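RNA-binding protein RO60 (PDB 2NVO) binds several small RNAs that accumulate during recovery from ultraviolet irradiation and contributes to the resistance of Deinococcus radiodurans to that irradiation. Local coordinates at residues L367-S372 and Q431-V436; G373-G378 and Y463-T468. All coordinates share one frame; numbering follows the deposited sequence.

Interaction 1: L367-S372 and Q431-V436; sequences LALDVS and QKAQSV. Unlike the reference sequence in segment 431-436: V436 (reference Met). With CA (calcium ion), chain B.
V371 presses its isopropyl group against the backbone that leaves helix 426-432, reaching A433 and S435 at once. Its CB begins the contact 3.6 Å from A433 O. Beyond it the two methyls part: CG1, anti to the carbonyl carbon (chi1 -65°), comes within 3.6 Å of A433 C, whereas CG2 meets S435 CB at 3.8 Å. The side chain thus lies alongside the A433 carbonyl and touches the next-but-one residue with its other branch. Behind it, L369 CD2 approaches A433 CB at 3.9 Å, extending the apolar contact back to the end of strand 364-369. The backbone is pinned by one hydrogen bond, from S435 N to V371 O (2.9 Å, 158° at the hydrogen), and water 1 lies between D370 O and A433 O.

The residues either side of V371 in sequence, D370 and S372, face the metal site. D370 OD1 accepts two bonds from S372: the backbone N, at 3.1 Å and nearly along the C-O axis, closes an Asx turn, and OG, at 2.7 Å, uses the syn lone pair. That hydroxyl also binds the calcium ion, with S372 OG 2.6 Å from the metal. D370 OD2 accepts a hydrogen bond from metal-bound water 2 and is hydrogen-bonded to T441 and T464.

Two residues of the DVS sequence, D370 and S372, begin the DxSxS signature of a MIDAS-like site. D370 is a second-shell residue, acting through S372 OG and water 2: it accepts the hydrogen bond of the S372 hydroxyl, which probably leaves lone-pair density of OG for the metal, and its negative charge would probably polarise both S372 OG and water 2.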
loop_
_atom_site.group_PDB
_atom_site.type_symbol
_atom_site.label_atom_id
_atom_site.label_comp_id
_atom_site.label_asym_id
_atom_site.label_seq_id
_atom_site.Cartn_x
_atom_site.Cartn_y
_atom_site.Cartn_z
ATOM N N LEU A 367 -14.912 -15.413 -10.378
ATOM C CA LEU A 367 -15.091 -13.969 -10.150
ATOM C C LEU A 367 -16.515 -13.646 -10.559
ATOM O O LEU A 367 -16.921 -13.953 -11.668
ATOM C CB LEU A 367 -14.093 -13.149 -10.983
ATOM C CG LEU A 367 -12.780 -12.644 -10.370
ATOM C CD1 LEU A 367 -11.980 -13.778 -9.755
ATOM C CD2 LEU A 367 -11.948 -11.873 -11.401
ATOM N N ALA A 368 -17.288 -13.096 -9.635
ATOM C CA ALA A 368 -18.674 -12.747 -9.909
ATOM C C ALA A 368 -18.763 -11.210 -9.879
ATOM O O ALA A 368 -18.557 -10.596 -8.842
ATOM C CB ALA A 368 -19.554 -13.361 -8.863
ATOM N N LEU A 369 -19.022 -10.630 -11.042
ATOM C CA LEU A 369 -19.044 -9.195 -11.238
ATOM C C LEU A 369 -20.469 -8.659 -11.221
ATOM O O LEU A 369 -21.344 -9.166 -11.911
ATOM C CB LEU A 369 -18.425 -8.848 -12.595
ATOM C CG LEU A 369 -16.918 -8.697 -12.717
ATOM C CD1 LEU A 369 -16.179 -9.678 -11.813
ATOM C CD2 LEU A 369 -16.452 -8.771 -14.161
ATOM N N ASP A 370 -20.670 -7.633 -10.410
ATOM C CA ASP A 370 -21.821 -6.754 -10.521
ATOM C C ASP A 370 -21.735 -6.114 -11.913
ATOM O O ASP A 370 -20.707 -5.532 -12.283
ATOM C CB ASP A 370 -21.735 -5.700 -9.392
ATOM C CG ASP A 370 -23.021 -4.872 -9.240
ATOM O OD1 ASP A 370 -23.621 -4.517 -10.265
ATOM O OD2 ASP A 370 -23.409 -4.576 -8.091
ATOM N N VAL A 371 -22.790 -6.243 -12.707
ATOM C CA VAL A 371 -22.790 -5.723 -14.077
ATOM C C VAL A 371 -23.843 -4.631 -14.292
ATOM O O VAL A 371 -24.151 -4.285 -15.424
ATOM C CB VAL A 371 -23.027 -6.864 -15.130
ATOM C CG1 VAL A 371 -21.871 -7.864 -15.110
ATOM C CG2 VAL A 371 -24.357 -7.566 -14.882
ATOM N N SER A 372 -24.395 -4.108 -13.209
ATOM C CA SER A 372 -25.442 -3.093 -13.316
ATOM C C SER A 372 -24.850 -1.724 -13.635
ATOM O O SER A 372 -23.635 -1.519 -13.509
ATOM C CB SER A 372 -26.232 -3.030 -12.018
ATOM O OG SER A 372 -25.392 -2.664 -10.940
ATOM N N GLN A 431 -17.097 -3.905 -21.316
ATOM C CA GLN A 431 -18.403 -4.026 -21.964
ATOM C C GLN A 431 -19.100 -5.352 -21.660
ATOM O O GLN A 431 -20.310 -5.384 -21.442
ATOM C CB GLN A 431 -18.283 -3.820 -23.477
ATOM C CG GLN A 431 -17.899 -2.401 -23.877
ATOM C CD GLN A 431 -17.403 -2.310 -25.315
ATOM O OE1 GLN A 431 -17.276 -1.216 -25.869
ATOM N NE2 GLN A 431 -17.105 -3.468 -25.924
ATOM N N LYS A 432 -18.337 -6.446 -21.632
ATOM C CA LYS A 432 -18.902 -7.734 -21.249
ATOM C C LYS A 432 -19.400 -7.722 -19.820
ATOM O O LYS A 432 -20.235 -8.531 -19.454
ATOM C CB LYS A 432 -17.878 -8.866 -21.445
ATOM C CG LYS A 432 -17.643 -9.195 -22.914
ATOM C CD LYS A 432 -16.556 -10.276 -23.102
ATOM C CE LYS A 432 -16.349 -10.569 -24.596
ATOM N NZ LYS A 432 -15.096 -11.319 -24.800
ATOM N N ALA A 433 -18.885 -6.783 -19.019
ATOM C CA ALA A 433 -19.260 -6.645 -17.620
ATOM C C ALA A 433 -20.297 -5.531 -17.407
ATOM O O ALA A 433 -20.329 -4.898 -16.360
ATOM C CB ALA A 433 -18.033 -6.359 -16.784
ATOM N N GLN A 434 -21.123 -5.298 -18.416
ATOM C CA GLN A 434 -22.225 -4.342 -18.314
ATOM C C GLN A 434 -23.450 -4.955 -18.974
ATOM O O GLN A 434 -23.385 -5.486 -20.081
ATOM C CB GLN A 434 -21.855 -2.986 -18.950
ATOM C CG GLN A 434 -21.106 -2.060 -17.968
ATOM C CD GLN A 434 -21.967 -1.724 -16.753
ATOM O OE1 GLN A 434 -21.693 -2.141 -15.609
ATOM N NE2 GLN A 434 -23.039 -1.001 -17.003
ATOM N N SER A 435 -24.559 -4.931 -18.262
ATOM C CA SER A 435 -25.772 -5.513 -18.774
ATOM C C SER A 435 -26.933 -4.644 -18.331
ATOM O O SER A 435 -27.137 -4.434 -17.138
ATOM C CB SER A 435 -25.920 -6.949 -18.261
ATOM O OG SER A 435 -27.203 -7.458 -18.559
ATOM N N VAL A 436 -27.684 -4.137 -19.301
ATOM C CA VAL A 436 -28.887 -3.341 -19.044
ATOM C C VAL A 436 -29.874 -4.021 -18.089
ATOM O O VAL A 436 -30.498 -3.362 -17.260
ATOM C CB VAL A 436 -29.629 -3.009 -20.358
ATOM C CG1 VAL A 436 -30.837 -2.145 -20.070
ATOM C CG2 VAL A 436 -28.697 -2.319 -21.333
HETATM CA CA CA B . -26.100 -1.173 -8.972
HETATM O O HOH W 1 -19.179 -4.049 -13.996
HETATM O O HOH W 2 -24.109 -2.087 -7.882
HETATM O O HOH W 3 -27.497 -3.177 -8.600
#

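Interaction 2: G373-G378 and Y463-T468. With CA (calcium ion), chain B.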
loop_
_atom_site.group_PDB
_atom_site.type_symbol
_atom_site.label_atom_id
_atom_site.label_comp_id
_atom_site.label_asym_id
_atom_site.label_seq_id
_atom_site.Cartn_x
_atom_site.Cartn_y
_atom_site.Cartn_z
ATOM N N GLY A 373 -25.720 -0.788 -14.031
ATOM C CA GLY A 373 -25.288 0.510 -14.520
ATOM C C GLY A 373 -24.484 1.379 -13.566
ATOM O O GLY A 373 -23.612 2.149 -14.004
ATOM N N SER A 374 -24.762 1.277 -12.272
ATOM C CA SER A 374 -24.046 2.114 -11.319
ATOM C C SER A 374 -22.546 1.766 -11.282
ATOM O O SER A 374 -21.738 2.574 -10.846
ATOM C CB SER A 374 -24.655 2.020 -9.924
ATOM O OG SER A 374 -24.473 0.718 -9.381
ATOM N N MET A 375 -22.186 0.580 -11.778
ATOM C CA MET A 375 -20.765 0.190 -11.838
ATOM C C MET A 375 -19.979 1.155 -12.733
ATOM O O MET A 375 -18.765 1.221 -12.653
ATOM C CB MET A 375 -20.607 -1.269 -12.323
ATOM C CG MET A 375 -21.110 -2.310 -11.306
ATOM S SD MET A 375 -20.209 -2.361 -9.752
ATOM C CE MET A 375 -18.692 -3.246 -10.238
ATOM N N THR A 376 -20.682 1.881 -13.603
ATOM C CA THR A 376 -20.032 2.879 -14.465
ATOM C C THR A 376 -19.858 4.254 -13.777
ATOM O O THR A 376 -19.339 5.201 -14.387
ATOM C CB THR A 376 -20.758 3.054 -15.829
ATOM O OG1 THR A 376 -22.022 3.705 -15.630
ATOM C CG2 THR A 376 -20.964 1.705 -16.498
ATOM N N CYS A 377 -20.248 4.349 -12.507
ATOM C CA CYS A 377 -20.107 5.609 -11.762
ATOM C C CYS A 377 -19.077 5.483 -10.657
ATOM O O CYS A 377 -19.017 4.459 -9.989
ATOM C CB CYS A 377 -21.456 6.046 -11.142
ATOM S SG CYS A 377 -21.356 7.531 -10.045
ATOM N N GLY A 378 -18.300 6.539 -10.420
ATOM C CA GLY A 378 -17.419 6.552 -9.266
ATOM C C GLY A 378 -15.929 6.528 -9.603
ATOM O O GLY A 378 -15.510 6.054 -10.664
ATOM N N TYR A 463 -17.182 -8.659 -7.084
ATOM C CA TYR A 463 -16.859 -7.256 -7.275
ATOM C C TYR A 463 -18.151 -6.446 -7.407
ATOM O O TYR A 463 -18.985 -6.737 -8.264
ATOM C CB TYR A 463 -15.982 -7.077 -8.518
ATOM C CG TYR A 463 -14.537 -7.435 -8.278
ATOM C CD1 TYR A 463 -13.692 -6.549 -7.612
ATOM C CD2 TYR A 463 -14.006 -8.649 -8.723
ATOM C CE1 TYR A 463 -12.350 -6.861 -7.386
ATOM C CE2 TYR A 463 -12.661 -8.978 -8.500
ATOM C CZ TYR A 463 -11.840 -8.071 -7.842
ATOM O OH TYR A 463 -10.510 -8.367 -7.610
ATOM N N THR A 464 -18.290 -5.420 -6.566
ATOM C CA THR A 464 -19.446 -4.531 -6.623
ATOM C C THR A 464 -18.978 -3.083 -6.370
ATOM O O THR A 464 -17.792 -2.844 -6.177
ATOM C CB THR A 464 -20.564 -4.979 -5.638
ATOM O OG1 THR A 464 -21.762 -4.219 -5.881
ATOM C CG2 THR A 464 -20.143 -4.800 -4.210
ATOM N N ASP A 465 -19.890 -2.117 -6.449
ATOM C CA ASP A 465 -19.484 -0.745 -6.137
ATOM C C ASP A 465 -19.725 -0.538 -4.652
ATOM O O ASP A 465 -18.815 -0.634 -3.827
ATOM C CB ASP A 465 -20.172 0.311 -7.022
ATOM C CG ASP A 465 -21.646 0.002 -7.317
ATOM O OD1 ASP A 465 -22.253 -0.876 -6.684
ATOM O OD2 ASP A 465 -22.195 0.661 -8.210
ATOM N N ASN A 466 -20.990 -0.335 -4.304
ATOM C CA ASN A 466 -21.371 -0.297 -2.926
ATOM C C ASN A 466 -22.762 -0.905 -2.714
ATOM O O ASN A 466 -23.494 -0.449 -1.871
ATOM C CB ASN A 466 -21.261 1.144 -2.402
ATOM C CG ASN A 466 -22.238 2.105 -3.078
ATOM O OD1 ASN A 466 -22.883 1.769 -4.075
ATOM N ND2 ASN A 466 -22.355 3.311 -2.525
ATOM N N GLU A 467 -23.120 -1.942 -3.481
ATOM C CA GLU A 467 -24.491 -2.446 -3.442
ATOM C C GLU A 467 -24.642 -3.956 -3.326
ATOM O O GLU A 467 -25.263 -4.581 -4.188
ATOM C CB GLU A 467 -25.296 -1.943 -4.647
ATOM C CG GLU A 467 -25.359 -0.449 -4.733
ATOM C CD GLU A 467 -26.469 0.044 -5.642
ATOM O OE1 GLU A 467 -27.215 0.911 -5.200
ATOM O OE2 GLU A 467 -26.614 -0.414 -6.784
ATOM N N THR A 468 -24.084 -4.535 -2.267
ATOM C CA THR A 468 -24.428 -5.900 -1.906
ATOM C C THR A 468 -25.927 -5.931 -1.565
ATOM O O THR A 468 -26.476 -4.994 -0.989
ATOM C CB THR A 468 -23.621 -6.410 -0.706
ATOM O OG1 THR A 468 -23.843 -5.556 0.426
ATOM C CG2 THR A 468 -22.122 -6.467 -1.034
HETATM CA CA CA B . -26.100 -1.173 -8.972
HETATM O O HOH W 2 -24.109 -2.087 -7.882
HETATM O O HOH W 3 -27.497 -3.177 -8.600
#
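The carboxylate of D465 has the sulfur of M375 over one face: SD stands almost directly above D465 CG, 3.7 Å away. At its edges the flat group is polar. S374 OG lies close to the carboxylate plane and donates to the syn lone pair of D465 OD2 at 2.6 Å. At the other oxygen, metal-bound water 2 donates to D465 OD1 (2.5 Å) from above the plane, on the sulfur's side, while N466 N makes a weak bond to the same oxygen from the opposite side. The second flat group, the carboxylate of E467, offers a single oxygen to the calcium ion: OE2 is 2.4 Å from it, and the CD-OE2-metal angle is fairly open, about 161°.

The turn of M375 at chi2 (-64°) sets SD beside D465, and the one at chi3 (-77°) carries CE to T464. Its sulfur settles 3.3 Å from D465 N, and CE lies 3.9 Å from T464 CA, so the thioether follows the backbone as it leaves strand 459-464. Around this buried side chain, P388 of helix 388-402 and D370 supply further packing.

S374 OG, 2.5 Å from the calcium ion, does double work: it donates a hydrogen bond to D465 OD2, so lone-pair density on OG is probably what meets the metal. S372 and water 3 complete the five modelled ligands. Here D465 acts through S374 and water 2 rather than by direct coordination, as an acidic second-shell residue can in a MIDAS site, whereas E467 brings negative charge into the first shell. The two carboxylates would together help to balance the positive charge of the ion, and D465 probably makes S374 OG and water 2 stronger donors of electron density to it.

Overall arrangement
Strand 364-369 runs into residues 367-372, and the chain continues through 373-378. Interaction 1 closes a loop of 58 residues, spanning helix 388-402, the hairpin of strands 405-411 and 415-417, and most of helix 426-432. Interaction 2 closes an 84-residue loop that ends at strand 459-464. Their segments alternate, so the two loops cross. D370 N is hydrogen-bonded to Y463 O, joining the neighbouring parallel strands 364-369 and 459-464. Waters 2 and 3 belong to both contacts. Interactions 1 and 2 bring together the loops after these strands, which carry the ligands of the MIDAS-like site in the VWFA-like domain, and the segment after helix 426-432, which packs on the first of them without binding the ion.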